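Side-chain contact in soluble lytic transglycosylase B3 (Pseudomonas aeruginosa, PDB 5ANZ), which probably acts as a peptidoglycan lytic transglycosylase that cleaves cell-wall glycan strands, and carries a bound calcium ion: residues Gly250-Phe255 / Ser294-Glu299. Sequence-based numbering, arbitrary orientation.
Sequences GQPWGF and SGLSGE
Q251 and E299 bring their flat end groups together from opposite directions. The amide of Q251 and the carboxylate of E299 are neither stacked nor coplanar; their planes lie 49° apart. Q251 NE2 comes to 3.3 Å from E299 OE2. Q251 OE1 and E299 OE1 also lie 3.4 Å apart. Both are acceptors, so no bond joins them. Q251 has CG anti to its own N (chi1 -158°) and runs extended beyond it, which carries the amide across to the other segment. The E299 chain instead folds at chi2 (-62°), and its carboxylate meets the extended Q251 coming the other way.

Next to this polar pair is a small apolar one. L296 reaches toward the ring of P252 and meets it with a single methyl. L296 CD2 lies 3.6 Å from P252 CG and 3.8 Å from P252 CD. L296 also packs on L276 of helix 276-280.

L296 and E299 are the two ends of a type I beta turn, closed by a bond of 2.8 Å from E299 N to L296 O. The turn thus presents a methyl and a carboxylate to consecutive residues, P252 and Q251. None of the four touching residues is fully buried. The backbone O of Q251 accepts a hydrogen bond from N319 ND2.

The contact lies at the surface of the SLT domain, away from the calcium site. It joins the loop leading into strand 254-258 to the beta turn just before strand 300-304. Both strands belong to one antiparallel sheet, where strand 313-316 runs between them.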
# COMPACT_ATOMS: atom_id res chain seq x y z
N GLY A 250 19.59 0.67 5.81
CA GLY A 250 20.48 -0.45 5.59
C GLY A 250 19.92 -1.77 6.08
O GLY A 250 20.52 -2.81 5.80
N GLN A 251 18.80 -1.76 6.80
CA GLN A 251 18.22 -3.01 7.28
C GLN A 251 17.33 -3.59 6.18
O GLN A 251 16.62 -2.85 5.52
CB GLN A 251 17.42 -2.78 8.58
CG GLN A 251 17.23 -4.03 9.42
CD GLN A 251 16.54 -3.74 10.73
OE1 GLN A 251 15.31 -3.81 10.83
NE2 GLN A 251 17.33 -3.41 11.75
N PRO A 252 17.39 -4.90 5.96
CA PRO A 252 16.51 -5.46 4.91
C PRO A 252 15.03 -5.36 5.29
O PRO A 252 14.68 -5.46 6.48
CB PRO A 252 16.95 -6.93 4.80
CG PRO A 252 17.73 -7.22 6.04
CD PRO A 252 18.31 -5.90 6.52
N TRP A 253 14.17 -5.17 4.30
CA TRP A 253 12.73 -5.22 4.53
C TRP A 253 12.32 -6.64 4.92
O TRP A 253 11.34 -6.85 5.64
CB TRP A 253 11.96 -4.78 3.28
CG TRP A 253 12.31 -5.58 2.07
CD1 TRP A 253 13.27 -5.29 1.13
CD2 TRP A 253 11.73 -6.82 1.69
NE1 TRP A 253 13.30 -6.27 0.17
CE2 TRP A 253 12.37 -7.23 0.49
CE3 TRP A 253 10.73 -7.64 2.23
CZ2 TRP A 253 12.03 -8.41 -0.16
CZ3 TRP A 253 10.39 -8.80 1.58
CH2 TRP A 253 11.04 -9.18 0.39
N GLY A 254 13.09 -7.60 4.43
CA GLY A 254 12.76 -8.99 4.65
C GLY A 254 13.46 -9.80 3.59
O GLY A 254 14.25 -9.28 2.79
N PHE A 255 13.19 -11.09 3.59
CA PHE A 255 13.85 -11.96 2.63
C PHE A 255 13.12 -13.29 2.53
O PHE A 255 12.40 -13.69 3.45
CB PHE A 255 15.32 -12.19 3.02
CG PHE A 255 15.53 -12.45 4.49
CD1 PHE A 255 15.39 -13.72 5.01
CD2 PHE A 255 15.86 -11.42 5.36
CE1 PHE A 255 15.57 -13.96 6.36
CE2 PHE A 255 16.04 -11.65 6.70
CZ PHE A 255 15.90 -12.92 7.20
N SER A 294 23.18 -13.56 9.88
CA SER A 294 23.70 -13.30 11.22
C SER A 294 23.87 -11.81 11.50
O SER A 294 23.95 -11.00 10.58
CB SER A 294 25.03 -14.03 11.43
OG SER A 294 24.84 -15.44 11.43
N GLY A 295 23.91 -11.46 12.79
CA GLY A 295 23.95 -10.06 13.19
C GLY A 295 22.55 -9.52 13.35
O GLY A 295 22.29 -8.67 14.21
N LEU A 296 21.64 -10.01 12.51
CA LEU A 296 20.23 -9.61 12.57
C LEU A 296 19.42 -10.53 13.48
O LEU A 296 18.20 -10.42 13.55
CB LEU A 296 19.62 -9.62 11.16
CG LEU A 296 19.67 -8.35 10.31
CD1 LEU A 296 20.97 -7.60 10.50
CD2 LEU A 296 19.47 -8.72 8.85
N SER A 297 20.12 -11.42 14.18
CA SER A 297 19.47 -12.48 14.97
C SER A 297 18.50 -11.95 16.03
O SER A 297 17.56 -12.64 16.42
CB SER A 297 20.52 -13.36 15.65
OG SER A 297 21.35 -12.59 16.50
N GLY A 298 18.72 -10.72 16.48
CA GLY A 298 17.85 -10.12 17.48
C GLY A 298 16.65 -9.38 16.90
O GLY A 298 15.76 -8.96 17.64
N GLU A 299 16.62 -9.24 15.58
CA GLU A 299 15.56 -8.46 14.92
C GLU A 299 14.22 -9.19 14.87
O GLU A 299 14.16 -10.38 14.53
CB GLU A 299 15.98 -8.09 13.50
CG GLU A 299 17.02 -6.99 13.43
CD GLU A 299 16.52 -5.69 14.02
OE1 GLU A 299 15.30 -5.40 13.89
OE2 GLU A 299 17.32 -4.97 14.64